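Putative antibiotic biosynthesis monooxygenase (Bacteroides thetaiotaomicron, PDB 3KKF) is of unproven function but, as a calcium-binding member of the antibiotic biosynthesis monooxygenase family, probably acts as an oxidoreductase. Local coordinates at residues 36-48 with 56-70. Residues are numbered along the deposited sequence; the frame is centred on the assembly and turned at random. Where two conformers were deposited one is given.
Sequences LEPGVLVLYAVAE and TILEIYADEAAYKSH. With CA (calcium ion), chain C; ACT (acetate ion), chain D.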
loop_
_atom_site.group_PDB
_atom_site.type_symbol
_atom_site.label_atom_id
_atom_site.label_comp_id
_atom_site.label_asym_id
_atom_site.label_seq_id
_atom_site.Cartn_x
_atom_site.Cartn_y
_atom_site.Cartn_z
ATOM N N LEU A 36 -19.770 -5.283 2.973
ATOM C CA LEU A 36 -20.482 -6.489 2.565
ATOM C C LEU A 36 -19.704 -7.760 2.341
ATOM O O LEU A 36 -20.295 -8.844 2.415
ATOM C CB LEU A 36 -21.236 -6.203 1.246
ATOM C CG LEU A 36 -22.305 -5.122 1.181
ATOM C CD1 LEU A 36 -22.980 -5.188 -0.190
ATOM C CD2 LEU A 36 -23.324 -5.284 2.291
ATOM N N GLU A 37 -18.422 -7.665 2.038
ATOM C CA GLU A 37 -17.652 -8.841 1.607
ATOM C C GLU A 37 -16.611 -9.282 2.624
ATOM O O GLU A 37 -15.583 -8.650 2.765
ATOM C CB GLU A 37 -16.970 -8.516 0.272
ATOM C CG GLU A 37 -17.901 -8.063 -0.851
ATOM C CD GLU A 37 -17.161 -7.956 -2.162
ATOM O OE1 GLU A 37 -16.757 -9.004 -2.707
ATOM O OE2 GLU A 37 -16.916 -6.829 -2.615
ATOM N N PRO A 38 -16.870 -10.406 3.333
ATOM C CA PRO A 38 -15.895 -10.847 4.318
ATOM C C PRO A 38 -14.497 -11.198 3.745
ATOM O O PRO A 38 -13.501 -11.071 4.447
ATOM C CB PRO A 38 -16.562 -12.091 4.938
ATOM C CG PRO A 38 -17.995 -11.852 4.744
ATOM C CD PRO A 38 -18.100 -11.212 3.404
ATOM N N GLY A 39 -14.459 -11.586 2.473
ATOM C CA GLY A 39 -13.231 -11.931 1.771
ATOM C C GLY A 39 -12.422 -10.755 1.255
ATOM O O GLY A 39 -11.328 -10.935 0.768
ATOM N N VAL A 40 -12.987 -9.552 1.314
ATOM C CA VAL A 40 -12.229 -8.316 0.981
ATOM C C VAL A 40 -11.649 -7.845 2.317
ATOM O O VAL A 40 -12.389 -7.365 3.198
ATOM C CB VAL A 40 -13.101 -7.229 0.315
ATOM C CG1 VAL A 40 -12.304 -5.912 0.189
ATOM C CG2 VAL A 40 -13.632 -7.700 -1.043
ATOM N N LEU A 41 -10.338 -8.012 2.495
ATOM C CA LEU A 41 -9.676 -7.688 3.763
ATOM C C LEU A 41 -9.264 -6.226 3.832
ATOM O O LEU A 41 -9.356 -5.606 4.896
ATOM C CB LEU A 41 -8.516 -8.662 4.049
ATOM C CG LEU A 41 -8.893 -10.163 4.006
ATOM C CD1 LEU A 41 -7.686 -11.025 4.322
ATOM C CD2 LEU A 41 -10.030 -10.498 4.951
ATOM N N VAL A 42 -8.785 -5.675 2.712
ATOM C CA VAL A 42 -8.621 -4.215 2.621
ATOM C C VAL A 42 -8.563 -3.793 1.169
ATOM O O VAL A 42 -8.071 -4.529 0.312
ATOM C CB VAL A 42 -7.345 -3.670 3.402
ATOM C CG1 VAL A 42 -6.048 -3.744 2.549
ATOM C CG2 VAL A 42 -7.581 -2.242 3.934
ATOM N N LEU A 43 -9.069 -2.594 0.909
ATOM C CA LEU A 43 -8.891 -1.865 -0.352
ATOM C C LEU A 43 -8.455 -0.485 0.166
ATOM O O LEU A 43 -9.304 0.356 0.527
ATOM C CB LEU A 43 -10.151 -1.779 -1.199
ATOM C CG LEU A 43 -10.700 -3.131 -1.669
ATOM C CD1 LEU A 43 -12.126 -3.026 -2.246
ATOM C CD2 LEU A 43 -9.737 -3.797 -2.684
ATOM N N TYR A 44 -7.149 -0.266 0.292
ATOM C CA TYR A 44 -6.591 0.950 0.872
ATOM C C TYR A 44 -6.056 1.838 -0.251
ATOM O O TYR A 44 -4.943 1.632 -0.756
ATOM C CB TYR A 44 -5.512 0.641 1.921
ATOM C CG TYR A 44 -5.140 1.847 2.762
ATOM C CD1 TYR A 44 -5.826 2.145 3.952
ATOM C CD2 TYR A 44 -4.136 2.708 2.370
ATOM C CE1 TYR A 44 -5.484 3.266 4.721
ATOM C CE2 TYR A 44 -3.804 3.825 3.137
ATOM C CZ TYR A 44 -4.470 4.083 4.296
ATOM O OH TYR A 44 -4.094 5.183 5.019
ATOM N N ALA A 45 -6.880 2.809 -0.676
ATOM C CA ALA A 45 -6.548 3.703 -1.776
ATOM C C ALA A 45 -5.913 4.980 -1.278
ATOM O O ALA A 45 -6.342 5.534 -0.277
ATOM C CB ALA A 45 -7.828 4.026 -2.604
ATOM N N VAL A 46 -4.861 5.425 -1.980
ATOM C CA VAL A 46 -4.219 6.703 -1.696
ATOM C C VAL A 46 -3.996 7.456 -3.010
ATOM O O VAL A 46 -3.835 6.852 -4.081
ATOM C CB VAL A 46 -2.845 6.532 -0.983
ATOM C CG1 VAL A 46 -2.987 5.693 0.293
ATOM C CG2 VAL A 46 -1.783 5.907 -1.923
ATOM N N ALA A 47 -4.052 8.793 -2.920
ATOM C CA ALA A 47 -3.776 9.676 -4.056
ATOM C C ALA A 47 -2.445 10.369 -3.809
ATOM O O ALA A 47 -2.176 10.818 -2.706
ATOM C CB ALA A 47 -4.890 10.709 -4.225
ATOM N N GLU A 48 -1.616 10.460 -4.817
ATOM C CA GLU A 48 -0.326 11.137 -4.676
ATOM C C GLU A 48 -0.580 12.635 -4.439
ATOM O O GLU A 48 -1.310 13.249 -5.204
ATOM C CB GLU A 48 0.567 10.888 -5.919
ATOM C CG GLU A 48 0.829 9.385 -6.173
ATOM C CD GLU A 48 1.821 9.099 -7.247
ATOM O OE1 GLU A 48 2.565 10.016 -7.649
ATOM O OE2 GLU A 48 1.854 7.922 -7.695
ATOM N N THR A 56 -2.987 4.834 -6.035
ATOM C CA THR A 56 -2.498 3.485 -5.791
ATOM C C THR A 56 -3.413 2.840 -4.774
ATOM O O THR A 56 -3.754 3.473 -3.750
ATOM C CB THR A 56 -1.052 3.490 -5.278
ATOM O OG1 THR A 56 -0.184 3.900 -6.312
ATOM C CG2 THR A 56 -0.591 2.078 -4.837
ATOM N N ILE A 57 -3.844 1.604 -5.039
ATOM C CA ILE A 57 -4.666 0.878 -4.105
ATOM C C ILE A 57 -3.937 -0.400 -3.654
ATOM O O ILE A 57 -3.550 -1.227 -4.488
ATOM C CB ILE A 57 -6.057 0.469 -4.712
ATOM C CG1 ILE A 57 -6.726 1.656 -5.422
ATOM C CG2 ILE A 57 -6.981 -0.111 -3.618
ATOM C CD1 ILE A 57 -8.042 1.338 -6.011
ATOM N N LEU A 58 -3.761 -0.546 -2.344
ATOM C CA LEU A 58 -3.300 -1.810 -1.762
ATOM C C LEU A 58 -4.549 -2.660 -1.569
ATOM O O LEU A 58 -5.480 -2.304 -0.861
ATOM C CB LEU A 58 -2.609 -1.591 -0.419
ATOM C CG LEU A 58 -2.214 -2.878 0.339
ATOM C CD1 LEU A 58 -1.220 -3.792 -0.413
ATOM C CD2 LEU A 58 -1.664 -2.517 1.716
ATOM N N GLU A 59 -4.570 -3.778 -2.266
ATOM C CA GLU A 59 -5.700 -4.739 -2.268
ATOM C C GLU A 59 -5.292 -6.008 -1.585
ATOM O O GLU A 59 -4.279 -6.596 -1.959
ATOM C CB GLU A 59 -6.075 -5.130 -3.700
ATOM C CG GLU A 59 -6.297 -4.006 -4.686
ATOM C CD GLU A 59 -6.372 -4.568 -6.127
ATOM O OE1 GLU A 59 -7.395 -5.173 -6.504
ATOM O OE2 GLU A 59 -5.373 -4.409 -6.873
ATOM N N ILE A 60 -6.066 -6.446 -0.584
ATOM C CA ILE A 60 -5.792 -7.731 0.068
ATOM C C ILE A 60 -7.129 -8.498 0.104
ATOM O O ILE A 60 -8.123 -8.002 0.691
ATOM C CB ILE A 60 -5.205 -7.605 1.491
ATOM C CG1 ILE A 60 -3.926 -6.763 1.492
ATOM C CG2 ILE A 60 -4.973 -8.995 2.063
ATOM C CD1 ILE A 60 -3.355 -6.451 2.895
ATOM N N TYR A 61 -7.158 -9.651 -0.570
ATOM C CA TYR A 61 -8.309 -10.528 -0.595
ATOM C C TYR A 61 -7.959 -11.795 0.159
ATOM O O TYR A 61 -6.805 -12.230 0.173
ATOM C CB TYR A 61 -8.709 -10.882 -2.045
ATOM C CG TYR A 61 -8.931 -9.674 -2.920
ATOM C CD1 TYR A 61 -10.154 -9.046 -2.953
ATOM C CD2 TYR A 61 -7.894 -9.121 -3.677
ATOM C CE1 TYR A 61 -10.366 -7.901 -3.734
ATOM C CE2 TYR A 61 -8.084 -8.012 -4.455
ATOM C CZ TYR A 61 -9.320 -7.388 -4.476
ATOM O OH TYR A 61 -9.521 -6.276 -5.237
ATOM N N ALA A 62 -8.952 -12.420 0.799
ATOM C CA ALA A 62 -8.691 -13.645 1.567
ATOM C C ALA A 62 -8.074 -14.759 0.720
ATOM O O ALA A 62 -7.275 -15.550 1.219
ATOM C CB ALA A 62 -9.979 -14.142 2.212
ATOM N N ASP A 63 -8.464 -14.814 -0.538
ATOM C CA ASP A 63 -7.980 -15.823 -1.499
ATOM C C ASP A 63 -8.456 -15.407 -2.895
ATOM O O ASP A 63 -9.186 -14.375 -3.029
ATOM C CB ASP A 63 -8.442 -17.251 -1.116
ATOM C CG ASP A 63 -9.924 -17.349 -0.834
ATOM O OD1 ASP A 63 -10.733 -16.660 -1.476
ATOM O OD2 ASP A 63 -10.304 -18.176 0.039
ATOM N N GLU A 64 -8.077 -16.151 -3.939
ATOM C CA GLU A 64 -8.504 -15.813 -5.285
ATOM C C GLU A 64 -10.015 -15.975 -5.486
ATOM O O GLU A 64 -10.583 -15.251 -6.287
ATOM C CB GLU A 64 -7.686 -16.541 -6.342
ATOM C CG GLU A 64 -6.203 -16.084 -6.325
ATOM C CD GLU A 64 -5.347 -16.690 -7.397
ATOM O OE1 GLU A 64 -5.893 -17.406 -8.265
ATOM O OE2 GLU A 64 -4.115 -16.431 -7.378
ATOM N N ALA A 65 -10.662 -16.910 -4.761
ATOM C CA ALA A 65 -12.126 -17.070 -4.818
ATOM C C ALA A 65 -12.801 -15.773 -4.373
ATOM O O ALA A 65 -13.781 -15.330 -5.002
ATOM C CB ALA A 65 -12.602 -18.236 -3.943
ATOM N N ALA A 66 -12.280 -15.143 -3.308
ATOM C CA ALA A 66 -12.840 -13.880 -2.821
ATOM C C ALA A 66 -12.712 -12.783 -3.864
ATOM O O ALA A 66 -13.618 -11.974 -4.049
ATOM C CB ALA A 66 -12.191 -13.453 -1.485
ATOM N N TYR A 67 -11.573 -12.730 -4.539
ATOM C CA TYR A 67 -11.347 -11.755 -5.593
ATOM C C TYR A 67 -12.338 -11.958 -6.768
ATOM O O TYR A 67 -12.956 -11.020 -7.254
ATOM C CB TYR A 67 -9.879 -11.829 -6.088
ATOM C CG TYR A 67 -9.663 -10.976 -7.321
ATOM C CD1 TYR A 67 -9.701 -9.603 -7.245
ATOM C CD2 TYR A 67 -9.467 -11.559 -8.567
ATOM C CE1 TYR A 67 -9.535 -8.819 -8.357
ATOM C CE2 TYR A 67 -9.300 -10.780 -9.689
ATOM C CZ TYR A 67 -9.332 -9.401 -9.572
ATOM O OH TYR A 67 -9.164 -8.598 -10.683
ATOM N N LYS A 68 -12.485 -13.208 -7.215
ATOM C CA LYS A 68 -13.393 -13.492 -8.314
ATOM C C LYS A 68 -14.828 -13.152 -7.934
ATOM O O LYS A 68 -15.570 -12.607 -8.763
ATOM C CB LYS A 68 -13.252 -14.932 -8.821
ATOM C CG LYS A 68 -11.951 -15.173 -9.493
ATOM C CD LYS A 68 -11.694 -14.164 -10.585
ATOM C CE LYS A 68 -10.440 -14.448 -11.299
ATOM N NZ LYS A 68 -10.525 -15.756 -11.940
ATOM N N SER A 69 -15.219 -13.414 -6.704
ATOM C CA SER A 69 -16.561 -13.037 -6.258
ATOM C C SER A 69 -16.726 -11.482 -6.258
ATOM O O SER A 69 -17.753 -10.945 -6.712
ATOM C CB SER A 69 -16.849 -13.593 -4.863
ATOM O OG SER A 69 -18.170 -13.279 -4.435
ATOM N N HIS A 70 -15.708 -10.788 -5.758
ATOM C CA HIS A 70 -15.711 -9.334 -5.709
ATOM C C HIS A 70 -15.961 -8.680 -7.081
ATOM O O HIS A 70 -16.792 -7.761 -7.194
ATOM C CB HIS A 70 -14.371 -8.845 -5.126
ATOM C CG HIS A 70 -14.183 -7.363 -5.179
ATOM N ND1 HIS A 70 -14.944 -6.486 -4.435
ATOM C CD2 HIS A 70 -13.295 -6.599 -5.875
ATOM C CE1 HIS A 70 -14.540 -5.258 -4.690
ATOM N NE2 HIS A 70 -13.542 -5.299 -5.553
HETATM CA CA CA C . -6.378 -16.297 3.236
HETATM C C ACT D . -11.568 -2.175 -6.462
HETATM O O ACT D . -10.881 -2.824 -7.248
HETATM O OXT ACT D . -12.557 -2.732 -5.983
HETATM C CH3 ACT D . -11.212 -0.791 -6.088
HETATM O O HOH W 1 -15.133 -11.096 -1.829
HETATM O O HOH W 2 -18.669 -11.050 -2.810
HETATM O O HOH W 3 -0.281 6.277 -7.451
HETATM O O HOH W 4 -8.332 -17.660 3.135
HETATM O O HOH W 5 -7.682 -15.179 4.885
#
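His70 ND1 donates to Glu37 OE2 at 2.7 Å, a nearly straight bond (168°) that lies in the imidazole plane and takes the syn lone pair of the oxygen. Carboxylate and ring are nearly coplanar, 19° apart, and His75 NE2 also binds Glu37 OE2. At the far edge of the imidazole, His70 NE2 donates to OXT of an acetate, probably from the crystallisation liquor, at 2.8 Å, so in this crystal the ring is held through both nitrogens. The other oxygen, Glu37 OE1, takes two waters, one bridging to Ala66 O and one to Ser69 OG, which ties the turn at 37-40 to helix 64-71.

Backbone bonds zip strands 40-48 and 54-61 into an antiparallel hairpin, part of the four-stranded sheet of a dimeric alpha-beta barrel (ferredoxin-like) fold; from Val46 to Glu48 the ladder continues onto a strand of the second subunit. A classic bulge interrupts the hairpin: Leu41 N (2.9 Å) and Val42 N (3.2 Å) both donate to Ile60 O. Just before it in the first strand, Gly39 O accepts from Ala62 N at 2.8 Å while Ala66 CB presses on the glycine. Ala62 turns its own carbonyl to a calcium ion that Gly1, Asn4, Asn5 and waters also bind, and Asp63 OD1 caps the helix by accepting from Ala66 N.

Apolar contacts line both faces. Under helix 19-36, Leu43 CD2 packs on the phenol end of Tyr61, 4.0 Å from Tyr61 CZ; a chi2 of 167° turns Leu43 CD1 instead toward His70 CE1 and the acetate. In one of two Glu59 conformers, Tyr61 OH donates to Glu59 OE1, while Glu59 OE2 meets Arg8 in a salt bridge and Ser10 in a hydrogen bond. On the opposite face Val42 CG1 meets Ile60 CD1 at 3.8 Å, and Tyr44 packs against Pro97 of the second subunit.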